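PDB 2PH5: homospermidine synthase from Legionella pneumophila subsp. pneumophila str. Philadelphia 1, which binds NAD and probably catalyses the formation of homospermidine. Local coordinates for residues K9-G20 with K35-I46; G25-F33 with T51-V61. All blocks are in the same frame, centred on the assembly; numbering follows the deposited sequence.

Contact 1: residues K9-G20 with K35-I46; sequences KILFKNRFVILG and KFDIKPSQVTII. With NAD (nicotinamide-adenine-dinucleotide), chain C.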
loop_
_atom_site.group_PDB
_atom_site.type_symbol
_atom_site.label_atom_id
_atom_site.label_comp_id
_atom_site.label_asym_id
_atom_site.label_seq_id
_atom_site.Cartn_x
_atom_site.Cartn_y
_atom_site.Cartn_z
ATOM N N LYS A 9 -22.893 -27.861 -27.185
ATOM C CA LYS A 9 -22.081 -28.774 -26.393
ATOM C C LYS A 9 -21.185 -29.593 -27.317
ATOM O O LYS A 9 -21.662 -30.483 -28.015
ATOM C CB LYS A 9 -22.986 -29.709 -25.602
ATOM C CG LYS A 9 -22.398 -30.191 -24.295
ATOM C CD LYS A 9 -22.670 -29.213 -23.174
ATOM C CE LYS A 9 -22.531 -29.904 -21.835
ATOM N NZ LYS A 9 -22.982 -29.058 -20.704
ATOM N N ILE A 10 -19.889 -29.292 -27.315
ATOM C CA ILE A 10 -18.928 -29.995 -28.169
ATOM C C ILE A 10 -18.752 -31.465 -27.769
ATOM O O ILE A 10 -18.535 -31.772 -26.598
ATOM C CB ILE A 10 -17.536 -29.319 -28.117
ATOM C CG1 ILE A 10 -17.681 -27.791 -28.190
ATOM C CG2 ILE A 10 -16.658 -29.850 -29.243
ATOM C CD1 ILE A 10 -18.370 -27.268 -29.430
ATOM N N LEU A 11 -18.841 -32.370 -28.741
ATOM C CA LEU A 11 -18.674 -33.799 -28.469
ATOM C C LEU A 11 -17.190 -34.147 -28.421
ATOM O O LEU A 11 -16.413 -33.732 -29.286
ATOM C CB LEU A 11 -19.365 -34.645 -29.548
ATOM C CG LEU A 11 -20.896 -34.581 -29.615
ATOM C CD1 LEU A 11 -21.391 -35.271 -30.882
ATOM C CD2 LEU A 11 -21.496 -35.225 -28.379
ATOM N N PHE A 12 -16.808 -34.910 -27.405
ATOM C CA PHE A 12 -15.422 -35.306 -27.226
ATOM C C PHE A 12 -15.364 -36.778 -26.846
ATOM O O PHE A 12 -15.854 -37.179 -25.786
ATOM C CB PHE A 12 -14.780 -34.448 -26.135
ATOM C CG PHE A 12 -13.292 -34.537 -26.097
ATOM C CD1 PHE A 12 -12.642 -35.098 -25.002
ATOM C CD2 PHE A 12 -12.532 -34.054 -27.158
ATOM C CE1 PHE A 12 -11.251 -35.178 -24.959
ATOM C CE2 PHE A 12 -11.143 -34.127 -27.131
ATOM C CZ PHE A 12 -10.497 -34.692 -26.025
ATOM N N LYS A 13 -14.766 -37.579 -27.722
ATOM C CA LYS A 13 -14.658 -39.018 -27.502
ATOM C C LYS A 13 -13.373 -39.454 -26.804
ATOM O O LYS A 13 -13.177 -40.638 -26.537
ATOM C CB LYS A 13 -14.803 -39.756 -28.839
ATOM C CG LYS A 13 -16.229 -40.215 -29.149
ATOM C CD LYS A 13 -16.699 -41.280 -28.152
ATOM C CE LYS A 13 -18.099 -41.805 -28.481
ATOM N NZ LYS A 13 -18.581 -42.843 -27.512
ATOM N N ASN A 14 -12.499 -38.501 -26.506
ATOM C CA ASN A 14 -11.246 -38.826 -25.840
ATOM C C ASN A 14 -11.234 -38.460 -24.368
ATOM O O ASN A 14 -12.283 -38.370 -23.733
ATOM C CB ASN A 14 -10.086 -38.161 -26.570
ATOM C CG ASN A 14 -9.734 -38.888 -27.848
ATOM O OD1 ASN A 14 -10.549 -38.982 -28.765
ATOM N ND2 ASN A 14 -8.520 -39.427 -27.909
ATOM N N ARG A 15 -10.051 -38.256 -23.811
ATOM C CA ARG A 15 -9.985 -37.924 -22.401
ATOM C C ARG A 15 -9.123 -36.712 -22.146
ATOM O O ARG A 15 -8.230 -36.398 -22.927
ATOM C CB ARG A 15 -9.468 -39.122 -21.599
ATOM C CG ARG A 15 -8.083 -39.570 -21.969
ATOM C CD ARG A 15 -8.064 -41.011 -22.476
ATOM N NE ARG A 15 -7.060 -41.816 -21.776
ATOM C CZ ARG A 15 -6.592 -42.982 -22.211
ATOM N NH1 ARG A 15 -7.032 -43.488 -23.356
ATOM N NH2 ARG A 15 -5.695 -43.647 -21.493
ATOM N N PHE A 16 -9.422 -36.020 -21.054
ATOM C CA PHE A 16 -8.670 -34.836 -20.664
ATOM C C PHE A 16 -7.772 -35.166 -19.482
ATOM O O PHE A 16 -8.261 -35.544 -18.422
ATOM C CB PHE A 16 -9.619 -33.707 -20.259
ATOM C CG PHE A 16 -10.220 -32.964 -21.420
ATOM C CD1 PHE A 16 -11.600 -32.927 -21.604
ATOM C CD2 PHE A 16 -9.410 -32.273 -22.313
ATOM C CE1 PHE A 16 -12.160 -32.209 -22.661
ATOM C CE2 PHE A 16 -9.963 -31.554 -23.371
ATOM C CZ PHE A 16 -11.338 -31.522 -23.542
ATOM N N VAL A 17 -6.463 -35.049 -19.666
ATOM C CA VAL A 17 -5.542 -35.303 -18.565
ATOM C C VAL A 17 -5.065 -33.945 -18.063
ATOM O O VAL A 17 -4.339 -33.237 -18.758
ATOM C CB VAL A 17 -4.282 -36.116 -18.992
ATOM C CG1 VAL A 17 -3.319 -36.228 -17.806
ATOM C CG2 VAL A 17 -4.672 -37.508 -19.472
ATOM N N ILE A 18 -5.480 -33.555 -16.868
ATOM C CA ILE A 18 -5.021 -32.280 -16.363
ATOM C C ILE A 18 -4.056 -32.482 -15.202
ATOM O O ILE A 18 -4.401 -33.102 -14.191
ATOM C CB ILE A 18 -6.220 -31.366 -15.958
ATOM C CG1 ILE A 18 -5.777 -30.399 -14.858
ATOM C CG2 ILE A 18 -7.446 -32.205 -15.612
ATOM C CD1 ILE A 18 -6.892 -29.583 -14.278
ATOM N N LEU A 19 -2.826 -32.000 -15.360
ATOM C CA LEU A 19 -1.868 -32.157 -14.279
ATOM C C LEU A 19 -1.796 -30.834 -13.550
ATOM O O LEU A 19 -1.646 -29.775 -14.159
ATOM C CB LEU A 19 -0.477 -32.575 -14.780
ATOM C CG LEU A 19 0.435 -31.486 -15.322
ATOM C CD1 LEU A 19 1.862 -31.996 -15.400
ATOM C CD2 LEU A 19 -0.076 -31.046 -16.676
ATOM N N GLY A 20 -1.908 -30.915 -12.232
ATOM C CA GLY A 20 -1.917 -29.732 -11.403
ATOM C C GLY A 20 -3.372 -29.481 -11.064
ATOM O O GLY A 20 -4.241 -29.740 -11.896
ATOM N N LYS A 35 -18.796 -26.792 -21.588
ATOM C CA LYS A 35 -18.596 -26.736 -23.027
ATOM C C LYS A 35 -18.441 -28.105 -23.690
ATOM O O LYS A 35 -18.460 -28.211 -24.917
ATOM C CB LYS A 35 -17.362 -25.891 -23.338
ATOM C CG LYS A 35 -17.582 -24.403 -23.220
ATOM C CD LYS A 35 -18.246 -23.908 -24.464
ATOM C CE LYS A 35 -18.243 -22.409 -24.533
ATOM N NZ LYS A 35 -18.923 -22.010 -25.789
ATOM N N PHE A 36 -18.288 -29.154 -22.892
ATOM C CA PHE A 36 -18.114 -30.485 -23.454
ATOM C C PHE A 36 -19.129 -31.491 -22.952
ATOM O O PHE A 36 -19.420 -31.551 -21.758
ATOM C CB PHE A 36 -16.698 -30.987 -23.168
ATOM C CG PHE A 36 -15.637 -30.234 -23.906
ATOM C CD1 PHE A 36 -15.306 -30.574 -25.209
ATOM C CD2 PHE A 36 -15.002 -29.151 -23.315
ATOM C CE1 PHE A 36 -14.350 -29.841 -25.916
ATOM C CE2 PHE A 36 -14.046 -28.411 -24.013
ATOM C CZ PHE A 36 -13.721 -28.757 -25.313
ATOM N N ASP A 37 -19.682 -32.266 -23.881
ATOM C CA ASP A 37 -20.657 -33.298 -23.547
ATOM C C ASP A 37 -19.839 -34.539 -23.235
ATOM O O ASP A 37 -19.982 -35.590 -23.862
ATOM C CB ASP A 37 -21.588 -33.563 -24.731
ATOM C CG ASP A 37 -22.574 -34.675 -24.453
ATOM O OD1 ASP A 37 -23.140 -34.699 -23.338
ATOM O OD2 ASP A 37 -22.781 -35.520 -25.347
ATOM N N ILE A 38 -18.975 -34.385 -22.245
ATOM C CA ILE A 38 -18.069 -35.426 -21.830
ATOM C C ILE A 38 -18.493 -36.039 -20.500
ATOM O O ILE A 38 -19.263 -35.443 -19.739
ATOM C CB ILE A 38 -16.645 -34.832 -21.732
ATOM C CG1 ILE A 38 -15.605 -35.939 -21.733
ATOM C CG2 ILE A 38 -16.511 -33.977 -20.486
ATOM C CD1 ILE A 38 -14.181 -35.421 -21.850
ATOM N N LYS A 39 -18.002 -37.245 -20.240
ATOM C CA LYS A 39 -18.314 -37.938 -19.000
ATOM C C LYS A 39 -17.183 -37.655 -18.028
ATOM O O LYS A 39 -16.044 -37.423 -18.438
ATOM C CB LYS A 39 -18.393 -39.455 -19.215
ATOM C CG LYS A 39 -18.970 -39.902 -20.554
ATOM C CD LYS A 39 -19.008 -41.432 -20.657
ATOM C CE LYS A 39 -19.297 -41.912 -22.083
ATOM N NZ LYS A 39 -18.184 -41.639 -23.046
ATOM N N PRO A 40 -17.479 -37.667 -16.724
ATOM C CA PRO A 40 -16.426 -37.411 -15.745
ATOM C C PRO A 40 -15.322 -38.463 -15.856
ATOM O O PRO A 40 -14.164 -38.173 -15.590
ATOM C CB PRO A 40 -17.176 -37.471 -14.415
ATOM C CG PRO A 40 -18.315 -38.398 -14.703
ATOM C CD PRO A 40 -18.764 -37.918 -16.056
ATOM N N SER A 41 -15.676 -39.680 -16.263
ATOM C CA SER A 41 -14.677 -40.738 -16.404
ATOM C C SER A 41 -13.654 -40.369 -17.483
ATOM O O SER A 41 -12.563 -40.924 -17.533
ATOM C CB SER A 41 -15.342 -42.073 -16.757
ATOM O OG SER A 41 -15.955 -42.030 -18.033
ATOM N N GLN A 42 -14.010 -39.426 -18.346
ATOM C CA GLN A 42 -13.105 -38.995 -19.399
ATOM C C GLN A 42 -12.144 -37.920 -18.911
ATOM O O GLN A 42 -11.445 -37.285 -19.703
ATOM C CB GLN A 42 -13.897 -38.468 -20.590
ATOM C CG GLN A 42 -14.517 -39.554 -21.440
ATOM C CD GLN A 42 -15.415 -38.991 -22.510
ATOM O OE1 GLN A 42 -16.565 -38.631 -22.249
ATOM N NE2 GLN A 42 -14.893 -38.892 -23.722
ATOM N N VAL A 43 -12.113 -37.708 -17.603
ATOM C CA VAL A 43 -11.226 -36.715 -17.028
ATOM C C VAL A 43 -10.411 -37.354 -15.908
ATOM O O VAL A 43 -10.914 -38.187 -15.163
ATOM C CB VAL A 43 -12.035 -35.519 -16.478
ATOM C CG1 VAL A 43 -11.099 -34.377 -16.110
ATOM C CG2 VAL A 43 -13.049 -35.066 -17.520
ATOM N N THR A 44 -9.144 -36.975 -15.816
ATOM C CA THR A 44 -8.236 -37.493 -14.794
ATOM C C THR A 44 -7.327 -36.337 -14.352
ATOM O O THR A 44 -6.897 -35.533 -15.180
ATOM C CB THR A 44 -7.393 -38.686 -15.349
ATOM O OG1 THR A 44 -6.298 -38.953 -14.467
ATOM C CG2 THR A 44 -6.862 -38.377 -16.736
ATOM N N ILE A 45 -7.067 -36.253 -13.047
ATOM C CA ILE A 45 -6.241 -35.193 -12.459
ATOM C C ILE A 45 -5.043 -35.747 -11.692
ATOM O O ILE A 45 -5.193 -36.651 -10.874
ATOM C CB ILE A 45 -7.041 -34.355 -11.444
ATOM C CG1 ILE A 45 -8.238 -33.699 -12.125
ATOM C CG2 ILE A 45 -6.135 -33.317 -10.781
ATOM C CD1 ILE A 45 -9.172 -33.036 -11.141
ATOM N N ILE A 46 -3.866 -35.183 -11.945
ATOM C CA ILE A 46 -2.644 -35.594 -11.267
ATOM C C ILE A 46 -2.048 -34.341 -10.650
ATOM O O ILE A 46 -1.819 -33.361 -11.359
ATOM C CB ILE A 46 -1.624 -36.160 -12.253
ATOM C CG1 ILE A 46 -2.295 -37.228 -13.114
ATOM C CG2 ILE A 46 -0.405 -36.684 -11.495
ATOM C CD1 ILE A 46 -1.377 -37.893 -14.094
HETATM P PA NAD C . -0.917 -23.320 -8.010
HETATM O O1A NAD C . 0.414 -23.255 -7.312
HETATM O O2A NAD C . -2.119 -22.846 -7.271
HETATM O O5B NAD C . -1.218 -24.827 -8.526
HETATM C C5B NAD C . -0.218 -25.567 -9.220
HETATM C C4B NAD C . -0.505 -27.068 -9.024
HETATM O O4B NAD C . 0.534 -27.752 -9.690
HETATM C C3B NAD C . -0.493 -27.535 -7.565
HETATM O O3B NAD C . -1.714 -28.207 -7.249
HETATM C C2B NAD C . 0.696 -28.451 -7.478
HETATM O O2B NAD C . 0.572 -29.514 -6.560
HETATM C C1B NAD C . 0.913 -28.882 -8.930
HETATM N N9A NAD C . 2.296 -29.205 -9.299
HETATM C C8A NAD C . 3.431 -28.606 -8.724
HETATM N N7A NAD C . 4.442 -29.488 -8.590
HETATM C C5A NAD C . 3.980 -30.669 -9.059
HETATM C C6A NAD C . 4.587 -31.920 -9.172
HETATM N N6A NAD C . 5.847 -32.168 -8.813
HETATM N N1A NAD C . 3.818 -32.947 -9.701
HETATM C C2A NAD C . 2.510 -32.763 -10.101
HETATM N N3A NAD C . 1.893 -31.538 -10.006
HETATM C C4A NAD C . 2.650 -30.527 -9.488
HETATM O O3 NAD C . -0.745 -22.418 -9.298
HETATM P PN NAD C . -1.702 -22.088 -10.543
HETATM O O1N NAD C . -1.689 -20.616 -10.722
HETATM O O2N NAD C . -3.017 -22.785 -10.317
HETATM O O5D NAD C . -0.767 -22.827 -11.587
HETATM C C5D NAD C . -0.982 -22.919 -12.973
HETATM C C4D NAD C . -0.103 -21.844 -13.578
HETATM O O4D NAD C . -0.887 -21.026 -14.404
HETATM C C3D NAD C . 1.302 -21.276 -13.564
HETATM O O3D NAD C . 2.158 -21.975 -14.455
HETATM C C2D NAD C . 1.057 -19.836 -13.978
HETATM O O2D NAD C . 2.183 -19.209 -14.522
HETATM C C1D NAD C . -0.130 -19.949 -14.926
HETATM N N1N NAD C . -1.081 -18.812 -14.945
HETATM C C2N NAD C . -1.316 -18.125 -16.114
HETATM C C3N NAD C . -2.248 -17.066 -16.082
HETATM C C7N NAD C . -2.578 -16.276 -17.301
HETATM O O7N NAD C . -3.510 -15.278 -17.171
HETATM N N7N NAD C . -2.037 -16.516 -18.477
HETATM C C4N NAD C . -2.930 -16.714 -14.873
HETATM C C5N NAD C . -2.654 -17.443 -13.697
HETATM C C6N NAD C . -1.745 -18.483 -13.719
#
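Phe16 and Val43 pair as the first residues of parallel strands 16-19 and 43-46, the two strands of the opening beta-alpha-beta unit, joined through helix 23-35, of a Rossmann-type NAD-binding domain. Alternating backbone bonds run from Phe16 N to Gln42 O on to Gly20 N and Ile46 O. Upstream the chains meet again, after a one-residue shift in register, where Ile10 bonds to Lys35 O and Asp37 N.

Gln42 links these two paired regions. Its CB, CG and CD all lie against Asn14 O, the chain extending straight beyond CG (chi2 174°) to set the amide between the 12-14 turn and Lys39 N. There NE2 donates to Phe12 O (2.8 Å) and, less straight, to Asn14 O (2.7 Å), while OE1 accepts from Lys39 N, so both ends of the amide are held.

Packed against helix 391-408, the edge of Phe16 points into the face of Phe36 in a T-shaped pair, centroids 5.2 Å apart and planes at 71°. Ile38 CD1 fills the corner between Phe16 CD1 and the edge of Phe12, 3.5 Å from Phe12 CD1. Beyond the strand end, Gly20 CA lies 3.6 Å from O4B of the NAD adenosine ribose.

Contact 2: residues G25-F33 with T51-V61; sequences GQALMPLIF and TKVDVAQQYGV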
loop_
_atom_site.group_PDB
_atom_site.type_symbol
_atom_site.label_atom_id
_atom_site.label_comp_id
_atom_site.label_asym_id
_atom_site.label_seq_id
_atom_site.Cartn_x
_atom_site.Cartn_y
_atom_site.Cartn_z
ATOM N N GLY A 25 -6.459 -24.808 -12.277
ATOM C CA GLY A 25 -7.060 -26.115 -12.471
ATOM C C GLY A 25 -8.444 -26.300 -11.886
ATOM O O GLY A 25 -9.332 -26.814 -12.563
ATOM N N GLN A 26 -8.635 -25.901 -10.631
ATOM C CA GLN A 26 -9.938 -26.038 -9.995
ATOM C C GLN A 26 -10.964 -25.167 -10.695
ATOM O O GLN A 26 -12.104 -25.579 -10.889
ATOM C CB GLN A 26 -9.883 -25.627 -8.520
ATOM C CG GLN A 26 -8.864 -26.381 -7.683
ATOM C CD GLN A 26 -8.918 -26.016 -6.207
ATOM O OE1 GLN A 26 -7.970 -26.261 -5.466
ATOM N NE2 GLN A 26 -10.032 -25.439 -5.773
ATOM N N ALA A 27 -10.557 -23.963 -11.081
ATOM C CA ALA A 27 -11.477 -23.042 -11.737
ATOM C C ALA A 27 -11.832 -23.452 -13.164
ATOM O O ALA A 27 -12.794 -22.946 -13.734
ATOM C CB ALA A 27 -10.895 -21.638 -11.729
ATOM N N LEU A 28 -11.051 -24.363 -13.735
ATOM C CA LEU A 28 -11.282 -24.814 -15.100
ATOM C C LEU A 28 -12.391 -25.858 -15.173
ATOM O O LEU A 28 -13.194 -25.855 -16.102
ATOM C CB LEU A 28 -10.003 -25.417 -15.670
ATOM C CG LEU A 28 -9.666 -25.160 -17.144
ATOM C CD1 LEU A 28 -8.646 -26.187 -17.596
ATOM C CD2 LEU A 28 -10.891 -25.243 -18.008
HETATM N N MSE A 29 -12.430 -26.741 -14.181
HETATM C CA MSE A 29 -13.410 -27.821 -14.125
HETATM C C MSE A 29 -14.792 -27.473 -14.659
HETATM O O MSE A 29 -15.283 -28.113 -15.591
HETATM C CB MSE A 29 -13.532 -28.337 -12.698
HETATM C CG MSE A 29 -12.354 -29.156 -12.261
HETATM SE SE MSE A 29 -12.321 -30.838 -13.183
HETATM C CE MSE A 29 -12.918 -31.974 -11.735
ATOM N N PRO A 30 -15.441 -26.454 -14.075
ATOM C CA PRO A 30 -16.775 -26.044 -14.515
ATOM C C PRO A 30 -16.895 -25.773 -16.017
ATOM O O PRO A 30 -17.860 -26.202 -16.651
ATOM C CB PRO A 30 -17.031 -24.790 -13.690
ATOM C CG PRO A 30 -16.284 -25.069 -12.432
ATOM C CD PRO A 30 -14.996 -25.627 -12.940
ATOM N N LEU A 31 -15.921 -25.063 -16.582
ATOM C CA LEU A 31 -15.955 -24.720 -18.003
ATOM C C LEU A 31 -15.811 -25.918 -18.942
ATOM O O LEU A 31 -16.312 -25.901 -20.064
ATOM C CB LEU A 31 -14.880 -23.663 -18.333
ATOM C CG LEU A 31 -15.203 -22.194 -18.019
ATOM C CD1 LEU A 31 -15.420 -22.037 -16.534
ATOM C CD2 LEU A 31 -14.074 -21.272 -18.483
ATOM N N ILE A 32 -15.135 -26.962 -18.484
ATOM C CA ILE A 32 -14.952 -28.144 -19.310
ATOM C C ILE A 32 -16.259 -28.922 -19.444
ATOM O O ILE A 32 -16.618 -29.380 -20.533
ATOM C CB ILE A 32 -13.888 -29.057 -18.715
ATOM C CG1 ILE A 32 -12.607 -28.256 -18.476
ATOM C CG2 ILE A 32 -13.633 -30.223 -19.653
ATOM C CD1 ILE A 32 -11.513 -29.034 -17.785
ATOM N N PHE A 33 -16.973 -29.072 -18.336
ATOM C CA PHE A 33 -18.236 -29.791 -18.369
ATOM C C PHE A 33 -19.344 -28.906 -18.908
ATOM O O PHE A 33 -20.423 -29.384 -19.244
ATOM C CB PHE A 33 -18.590 -30.298 -16.974
ATOM C CG PHE A 33 -17.703 -31.403 -16.506
ATOM C CD1 PHE A 33 -17.767 -32.658 -17.104
ATOM C CD2 PHE A 33 -16.771 -31.185 -15.495
ATOM C CE1 PHE A 33 -16.910 -33.686 -16.701
ATOM C CE2 PHE A 33 -15.911 -32.202 -15.085
ATOM C CZ PHE A 33 -15.980 -33.455 -15.689
ATOM N N THR A 51 -5.986 -31.020 -1.619
ATOM C CA THR A 51 -6.681 -29.748 -1.505
ATOM C C THR A 51 -7.832 -29.843 -0.516
ATOM O O THR A 51 -8.451 -30.896 -0.366
ATOM C CB THR A 51 -7.228 -29.299 -2.878
ATOM O OG1 THR A 51 -7.874 -28.028 -2.748
ATOM C CG2 THR A 51 -8.226 -30.323 -3.415
ATOM N N LYS A 52 -8.114 -28.735 0.155
ATOM C CA LYS A 52 -9.191 -28.694 1.131
ATOM C C LYS A 52 -10.509 -28.444 0.405
ATOM O O LYS A 52 -11.558 -28.296 1.033
ATOM C CB LYS A 52 -8.931 -27.577 2.145
ATOM C CG LYS A 52 -9.279 -27.948 3.580
ATOM C CD LYS A 52 -8.396 -29.088 4.080
ATOM C CE LYS A 52 -8.748 -29.483 5.508
ATOM N NZ LYS A 52 -7.829 -30.522 6.049
ATOM N N VAL A 53 -10.450 -28.398 -0.921
ATOM C CA VAL A 53 -11.642 -28.152 -1.718
ATOM C C VAL A 53 -12.194 -29.462 -2.277
ATOM O O VAL A 53 -11.454 -30.424 -2.498
ATOM C CB VAL A 53 -11.339 -27.162 -2.871
ATOM C CG1 VAL A 53 -10.652 -27.886 -4.018
ATOM C CG2 VAL A 53 -12.621 -26.492 -3.334
ATOM N N ASP A 54 -13.500 -29.494 -2.505
ATOM C CA ASP A 54 -14.140 -30.694 -3.011
ATOM C C ASP A 54 -14.577 -30.600 -4.470
ATOM O O ASP A 54 -15.550 -31.241 -4.872
ATOM C CB ASP A 54 -15.345 -31.036 -2.126
ATOM C CG ASP A 54 -16.253 -29.841 -1.885
ATOM O OD1 ASP A 54 -16.908 -29.375 -2.844
ATOM O OD2 ASP A 54 -16.310 -29.361 -0.733
ATOM N N VAL A 55 -13.846 -29.823 -5.264
ATOM C CA VAL A 55 -14.178 -29.650 -6.675
ATOM C C VAL A 55 -14.173 -30.991 -7.420
ATOM O O VAL A 55 -15.148 -31.342 -8.096
ATOM C CB VAL A 55 -13.194 -28.651 -7.354
ATOM C CG1 VAL A 55 -13.551 -28.452 -8.824
ATOM C CG2 VAL A 55 -13.246 -27.329 -6.623
ATOM N N ALA A 56 -13.089 -31.747 -7.282
ATOM C CA ALA A 56 -13.003 -33.048 -7.933
ATOM C C ALA A 56 -14.156 -33.966 -7.511
ATOM O O ALA A 56 -14.747 -34.648 -8.347
ATOM C CB ALA A 56 -11.672 -33.703 -7.613
ATOM N N GLN A 57 -14.490 -33.965 -6.221
ATOM C CA GLN A 57 -15.562 -34.821 -5.727
ATOM C C GLN A 57 -16.948 -34.428 -6.238
ATOM O O GLN A 57 -17.803 -35.289 -6.441
ATOM C CB GLN A 57 -15.584 -34.848 -4.197
ATOM C CG GLN A 57 -14.356 -35.454 -3.556
ATOM C CD GLN A 57 -13.292 -34.419 -3.242
ATOM O OE1 GLN A 57 -12.959 -33.577 -4.081
ATOM N NE2 GLN A 57 -12.746 -34.481 -2.027
ATOM N N GLN A 58 -17.168 -33.135 -6.446
ATOM C CA GLN A 58 -18.455 -32.662 -6.929
ATOM C C GLN A 58 -18.701 -33.106 -8.360
ATOM O O GLN A 58 -19.835 -33.399 -8.741
ATOM C CB GLN A 58 -18.529 -31.140 -6.847
ATOM C CG GLN A 58 -18.412 -30.601 -5.431
ATOM C CD GLN A 58 -19.675 -30.791 -4.605
ATOM O OE1 GLN A 58 -19.699 -30.471 -3.413
ATOM N NE2 GLN A 58 -20.730 -31.305 -5.233
ATOM N N TYR A 59 -17.637 -33.163 -9.153
ATOM C CA TYR A 59 -17.763 -33.578 -10.542
ATOM C C TYR A 59 -17.506 -35.068 -10.717
ATOM O O TYR A 59 -17.800 -35.636 -11.771
ATOM C CB TYR A 59 -16.808 -32.760 -11.413
ATOM C CG TYR A 59 -17.223 -31.309 -11.537
ATOM C CD1 TYR A 59 -18.248 -30.930 -12.410
ATOM C CD2 TYR A 59 -16.616 -30.318 -10.756
ATOM C CE1 TYR A 59 -18.662 -29.605 -12.503
ATOM C CE2 TYR A 59 -17.021 -28.991 -10.839
ATOM C CZ TYR A 59 -18.048 -28.644 -11.716
ATOM O OH TYR A 59 -18.473 -27.340 -11.792
ATOM N N GLY A 60 -16.966 -35.697 -9.678
ATOM C CA GLY A 60 -16.678 -37.120 -9.743
ATOM C C GLY A 60 -15.521 -37.437 -10.675
ATOM O O GLY A 60 -15.564 -38.408 -11.434
ATOM N N VAL A 61 -14.483 -36.612 -10.625
ATOM C CA VAL A 61 -13.324 -36.819 -11.471
ATOM C C VAL A 61 -12.192 -37.421 -10.659
ATOM O O VAL A 61 -11.872 -36.947 -9.571
ATOM C CB VAL A 61 -12.887 -35.482 -12.138
ATOM C CG1 VAL A 61 -11.550 -35.633 -12.837
ATOM C CG2 VAL A 61 -13.950 -35.052 -13.148
#
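Met29, a selenomethionine in this crystal, reaches from helix 25-33 to meet Val61 tip to tip, its CE 3.5 Å from Val61 CB. A bend at chi2 (-70°) and a further one at chi3 swing that methyl round toward Val61, where it also lies near Tyr59 CB and Ala56 CA. Closer to the backbone, Met29 CG packs on Val55 CG1 at 3.7 Å, the two side chains crossing at a slant.

Beside the selenomethionine, the side chains of Phe33 and Tyr59 run antiparallel past one another. Their ring planes are nearly parallel, at 8°, but with centroids 5.2 Å apart they hardly overlap, and the nearest approach is Phe33 CD2 to Tyr59 CD1, 3.4 Å. Farther along Phe33, CZ carries Val61 CG2 at the ring edge, 3.6 Å away. The phenol end of Tyr59 runs across Pro30 at about a right angle, bringing OH to 3.2 Å from Pro30 CG. At the other end of the contact, the side chain of Gln26 lies against Val53 and Thr51.

Around this first shell, Thr51 OG1 accepts from Val53 N in an ST turn ahead of helix 55-59. That helix closes in a Schellman motif, with Gly60 at positive phi and Val61 N bonded to Ala56 O, which turns the chain so that Val61 faces Met29 and Phe33. Strand 43-47 backs this cluster: Val43 touches Phe33 and Val61, and Ile45 touches Met29 and Val61. The short helix thus packs beside the first helix of the Rossmann-type domain, the two running roughly parallel, at 19°. With no clear hydrogen bond between the segments, cohesion here rests largely on shape and apolar contact.

Contacts 1 and 2 lie about 12 Å apart, centre to centre, on the same side of the chain's centre, and their segments alternate in sequence: 9-20, 25-33, 35-46, 51-61. Strand 16-19, helix 23-35 and strand 43-47 form one beta-alpha-beta unit; contact 1 joins its two strands, and contact 2 sets helix 55-59 against its helix. Lys9 NZ of contact 1 probably hydrogen-bonds to Phe33 O of contact 2, and Pro40 packs on the backbone of Tyr59 and Gly60. Both lie toward the end of the parallel sheet where the strands run 62-65, 43-47, 16-19, near the glycine-rich turn after strand 16-19, where Cys23 and Val24 bind NAD through their backbone amides.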